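Local atomic coordinates of Non-structural protein 9 (Avian infectious bronchitis virus, PDB entry 5C94), a protein that probably binds single-stranded RNA as a homodimer within the coronavirus replication machinery. Residues E8-H12 with T37-G41; K77-K81 with I109-L115. All coordinates share one frame; numbering follows the deposited sequence.

Interaction 1 of 2, residues E8-H12 with T37-G41; sequences ELMPH and TSISG
The first rung of an antiparallel strand pairing, where the N-terminal segment 8-12 joins the end of strand 30-39, is formed by His12 and Ser38. They are a hydrogen-bonded pair: His12 N reaches Ser38 O at 2.7 Å, and Ser38 N returns to His12 O at 3.0 Å. Ser38 O also receives a CA-H...O contact from Pro11 CA at 3.4 Å.

Ahead of this rung, as the chain approaches the sheet, side chains make the contact. Pro11 CB sits against CG1 of Ile39 at 3.8 Å, and it also touches Thr37 OG1, two residues before Ile39, at 3.6 Å. With its CG2 anti to the backbone N and CG1 beside that N (chi1 -54°), Ile39 offers one branch to each partner: CG1 to Pro11, CG2 to Leu9 CG at 3.8 Å. Leu9 ends over the turn, its CD2 3.4 Å from Ser40 OG. Thr37 OG1 hydrogen-bonds to Gly13 O, a little further along the incoming strand. Helix 99-109 packs on the same patch, with Met104 on Pro11 and Thr37, and Val101 on Thr37 and Ile39. Met10 points the other way and packs on Phe78 of the second subunit. The arrangement is that of an N-terminal arm entering the first strand of the nsp9 beta-barrel fold.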
loop_
_atom_site.group_PDB
_atom_site.type_symbol
_atom_site.label_atom_id
_atom_site.label_comp_id
_atom_site.label_asym_id
_atom_site.label_seq_id
_atom_site.Cartn_x
_atom_site.Cartn_y
_atom_site.Cartn_z
ATOM N N GLU A 8 -1.859 7.930 -12.600
ATOM C CA GLU A 8 -0.960 7.582 -13.694
ATOM C C GLU A 8 0.264 6.778 -13.321
ATOM O O GLU A 8 0.438 5.646 -13.775
ATOM C CB GLU A 8 -0.458 8.846 -14.407
ATOM N N LEU A 9 1.096 7.368 -12.470
ATOM C CA LEU A 9 2.487 6.944 -12.332
ATOM C C LEU A 9 2.604 5.870 -11.249
ATOM O O LEU A 9 2.336 6.132 -10.075
ATOM C CB LEU A 9 3.404 8.124 -12.028
ATOM C CG LEU A 9 4.776 8.054 -12.677
ATOM C CD1 LEU A 9 4.665 7.586 -14.131
ATOM C CD2 LEU A 9 5.423 9.429 -12.597
ATOM N N MET A 10 2.998 4.658 -11.639
ATOM C CA MET A 10 2.998 3.562 -10.675
ATOM C C MET A 10 4.321 3.420 -9.935
ATOM O O MET A 10 5.399 3.342 -10.536
ATOM C CB MET A 10 2.648 2.217 -11.321
ATOM C CG MET A 10 2.531 1.112 -10.264
ATOM S SD MET A 10 1.600 -0.360 -10.708
ATOM C CE MET A 10 2.963 -1.474 -11.049
ATOM N N PRO A 11 4.225 3.399 -8.607
ATOM C CA PRO A 11 5.346 3.231 -7.679
ATOM C C PRO A 11 5.774 1.763 -7.556
ATOM O O PRO A 11 4.948 0.853 -7.639
ATOM C CB PRO A 11 4.794 3.777 -6.361
ATOM C CG PRO A 11 3.295 3.693 -6.500
ATOM C CD PRO A 11 2.964 3.771 -7.938
ATOM N N HIS A 12 7.070 1.543 -7.367
ATOM C CA HIS A 12 7.610 0.193 -7.361
ATOM C C HIS A 12 8.391 -0.123 -6.095
ATOM O O HIS A 12 9.401 0.528 -5.780
ATOM C CB HIS A 12 8.507 -0.012 -8.579
ATOM C CG HIS A 12 7.808 0.230 -9.879
ATOM N ND1 HIS A 12 6.664 -0.445 -10.244
ATOM C CD2 HIS A 12 8.086 1.085 -10.892
ATOM C CE1 HIS A 12 6.265 -0.016 -11.430
ATOM N NE2 HIS A 12 7.111 0.907 -11.844
ATOM N N THR A 37 9.754 4.311 -1.893
ATOM C CA THR A 37 9.433 3.523 -3.048
ATOM C C THR A 37 10.198 4.086 -4.236
ATOM O O THR A 37 10.968 5.046 -4.098
ATOM C CB THR A 37 7.925 3.505 -3.302
ATOM O OG1 THR A 37 7.655 2.651 -4.416
ATOM C CG2 THR A 37 7.401 4.918 -3.564
ATOM N N SER A 38 10.027 3.473 -5.397
ATOM C CA SER A 38 10.687 3.971 -6.591
ATOM C C SER A 38 9.632 4.437 -7.588
ATOM O O SER A 38 8.693 3.695 -7.902
ATOM C CB SER A 38 11.579 2.892 -7.211
ATOM O OG SER A 38 12.297 3.403 -8.332
ATOM N N ILE A 39 9.774 5.664 -8.077
ATOM C CA ILE A 39 8.860 6.175 -9.091
ATOM C C ILE A 39 9.641 6.832 -10.221
ATOM O O ILE A 39 10.403 7.769 -9.979
ATOM C CB ILE A 39 7.880 7.188 -8.502
ATOM C CG1 ILE A 39 7.139 6.581 -7.297
ATOM C CG2 ILE A 39 6.926 7.660 -9.577
ATOM C CD1 ILE A 39 6.257 7.578 -6.532
ATOM N N SER A 40 9.457 6.334 -11.445
ATOM C CA SER A 40 10.229 6.798 -12.607
ATOM C C SER A 40 11.741 6.711 -12.393
ATOM O O SER A 40 12.475 7.664 -12.687
ATOM C CB SER A 40 9.851 8.231 -12.964
ATOM O OG SER A 40 8.492 8.292 -13.332
ATOM N N GLY A 41 12.182 5.570 -11.860
ATOM C CA GLY A 41 13.588 5.279 -11.638
ATOM C C GLY A 41 14.230 6.066 -10.516
ATOM O O GLY A 41 15.453 6.085 -10.370
#

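Interaction 2 of 2, residues K77-K81 with I109-L115; sequences KFGMK and ISNVVVL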
loop_
_atom_site.group_PDB
_atom_site.type_symbol
_atom_site.label_atom_id
_atom_site.label_comp_id
_atom_site.label_asym_id
_atom_site.label_seq_id
_atom_site.Cartn_x
_atom_site.Cartn_y
_atom_site.Cartn_z
ATOM N N LYS A 77 -0.411 5.647 15.035
ATOM C CA LYS A 77 0.332 4.695 15.841
ATOM C C LYS A 77 -0.098 3.258 15.595
ATOM O O LYS A 77 -1.230 2.993 15.257
ATOM C CB LYS A 77 0.240 5.056 17.325
ATOM C CG LYS A 77 -1.058 5.578 17.779
ATOM C CD LYS A 77 -1.021 5.778 19.287
ATOM C CE LYS A 77 -2.381 6.217 19.812
ATOM N NZ LYS A 77 -2.855 7.473 19.145
ATOM N N PHE A 78 0.843 2.340 15.753
ATOM C CA PHE A 78 0.584 0.920 15.550
ATOM C C PHE A 78 1.286 0.089 16.614
ATOM O O PHE A 78 2.305 0.511 17.161
ATOM C CB PHE A 78 1.075 0.452 14.174
ATOM C CG PHE A 78 0.410 1.128 13.009
ATOM C CD1 PHE A 78 -0.865 0.753 12.602
ATOM C CD2 PHE A 78 1.083 2.095 12.282
ATOM C CE1 PHE A 78 -1.477 1.350 11.502
ATOM C CE2 PHE A 78 0.483 2.700 11.186
ATOM C CZ PHE A 78 -0.799 2.324 10.796
ATOM N N GLY A 79 0.755 -1.098 16.896
ATOM C CA GLY A 79 1.541 -2.108 17.577
ATOM C C GLY A 79 2.168 -3.005 16.514
ATOM O O GLY A 79 1.453 -3.633 15.735
ATOM N N MET A 80 3.494 -3.070 16.464
ATOM C CA MET A 80 4.156 -3.869 15.432
ATOM C C MET A 80 4.955 -5.031 16.002
ATOM O O MET A 80 5.594 -4.900 17.050
ATOM C CB MET A 80 5.080 -2.996 14.595
ATOM C CG MET A 80 4.360 -1.855 13.936
ATOM S SD MET A 80 5.357 -1.106 12.655
ATOM C CE MET A 80 4.328 0.317 12.299
ATOM N N LYS A 81 4.905 -6.161 15.297
ATOM C CA LYS A 81 5.748 -7.321 15.580
ATOM C C LYS A 81 7.212 -6.990 15.377
ATOM O O LYS A 81 7.621 -6.626 14.276
ATOM C CB LYS A 81 5.396 -8.507 14.675
ATOM C CG LYS A 81 4.181 -9.317 15.067
ATOM C CD LYS A 81 4.352 -10.764 14.592
ATOM C CE LYS A 81 3.125 -11.288 13.839
ATOM N NZ LYS A 81 3.422 -12.543 13.069
ATOM N N ILE A 109 3.566 -2.860 5.631
ATOM C CA ILE A 109 3.718 -3.153 7.062
ATOM C C ILE A 109 2.527 -3.920 7.626
ATOM O O ILE A 109 2.548 -4.331 8.783
ATOM C CB ILE A 109 3.915 -1.860 7.891
ATOM C CG1 ILE A 109 2.643 -1.003 7.843
ATOM C CG2 ILE A 109 5.141 -1.077 7.393
ATOM C CD1 ILE A 109 2.727 0.261 8.644
ATOM N N SER A 110 1.499 -4.134 6.814
ATOM C CA SER A 110 0.285 -4.772 7.318
ATOM C C SER A 110 0.526 -6.164 7.925
ATOM O O SER A 110 -0.116 -6.544 8.894
ATOM C CB SER A 110 -0.773 -4.870 6.215
ATOM O OG SER A 110 -0.224 -5.393 5.025
ATOM N N ASN A 111 1.462 -6.897 7.334
ATOM C CA ASN A 111 1.882 -8.215 7.813
ATOM C C ASN A 111 2.363 -8.183 9.256
ATOM O O ASN A 111 2.331 -9.186 9.962
ATOM C CB ASN A 111 3.003 -8.745 6.912
ATOM C CG ASN A 111 3.892 -7.626 6.392
ATOM O OD1 ASN A 111 3.477 -6.858 5.509
ATOM N ND2 ASN A 111 5.106 -7.509 6.947
ATOM N N VAL A 112 2.787 -7.004 9.684
ATOM C CA VAL A 112 3.583 -6.844 10.878
ATOM C C VAL A 112 2.834 -5.993 11.912
ATOM O O VAL A 112 3.234 -5.893 13.073
ATOM C CB VAL A 112 4.977 -6.266 10.449
ATOM C CG1 VAL A 112 5.311 -4.941 11.089
ATOM C CG2 VAL A 112 6.069 -7.304 10.670
ATOM N N VAL A 113 1.703 -5.435 11.489
ATOM C CA VAL A 113 0.827 -4.662 12.371
ATOM C C VAL A 113 -0.151 -5.538 13.145
ATOM O O VAL A 113 -0.981 -6.222 12.540
ATOM C CB VAL A 113 0.005 -3.630 11.578
ATOM C CG1 VAL A 113 -1.086 -3.022 12.469
ATOM C CG2 VAL A 113 0.930 -2.555 10.976
ATOM N N VAL A 114 -0.085 -5.506 14.477
ATOM C CA VAL A 114 -0.980 -6.352 15.266
ATOM C C VAL A 114 -1.912 -5.582 16.217
ATOM O O VAL A 114 -2.810 -6.178 16.823
ATOM C CB VAL A 114 -0.168 -7.398 16.068
ATOM C CG1 VAL A 114 0.698 -8.208 15.114
ATOM C CG2 VAL A 114 0.694 -6.734 17.096
ATOM N N LEU A 115 -1.710 -4.269 16.345
ATOM C CA LEU A 115 -2.650 -3.403 17.058
ATOM C C LEU A 115 -2.807 -2.110 16.274
ATOM O O LEU A 115 -1.828 -1.620 15.721
ATOM C CB LEU A 115 -2.165 -3.094 18.485
ATOM C CG LEU A 115 -1.860 -4.247 19.448
ATOM C CD1 LEU A 115 -1.188 -3.745 20.732
ATOM C CD2 LEU A 115 -3.119 -5.028 19.774
#
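Phe78 and Met80 both set their CG beside the backbone N and anti to the carbonyl carbon (chi1 -62° and -58°), and Met80 then runs extended to its CE; this carries the Phe78 ring and the Met80 methyl to the same atom, CD1 of Ile109. Met80 CE lies 4.0 Å from it. The ring crosses the Ile109 side chain at about a right angle, with CE2 as its nearest atom, while Phe78 CD1, across the ring from CE2, meets Val113 CG1 at 3.8 Å. Nearer the backbone, Val112 CG1 meets Met80 CB, the two side chains set at a slant to each other.

Strand 113-115 pairs antiparallel with strand 76-82 through a classic beta bulge, in which Val114 and Leu115 both face Gly79. Gly79 O takes two bonds: Val114 N comes nearly along the C=O axis at 2.7 Å, and Leu115 N makes a longer one of 3.3 Å. In return Gly79 N binds Leu115 O at 2.9 Å, from above the carbonyl plane. Leu115 CB lies close over the glycine, 3.9 Å from Gly79 CA. Past the bulge, Lys81 N bonds to Val112 O at 2.8 Å, and Met80 CA adds a CA-H...O contact to the same oxygen. On the exposed side Lys81 lays its CG against Val114 CG1, 3.7 Å away, the two side chains crossing at about a right angle.

Overall arrangement
Interactions 1 and 2 reach the same antiparallel sheet and lie near the two ends of helix 99-109: the helix covers interaction 1, while Ile109 belongs to interaction 2. Their centres are 25 Å apart and their nearest atoms about 12 Å. Each is partly buried, mixing inner and surface residues. In interaction 1 a single backbone rung is supplemented by Leu9, Pro11 and Ile39; interaction 2 has four backbone bonds around a bulge and a cluster about Ile109, and buries more surface, 486 against 316 Å². Within one chain they do not touch, but across the dimer interaction 1 of one subunit meets interaction 2 of the other.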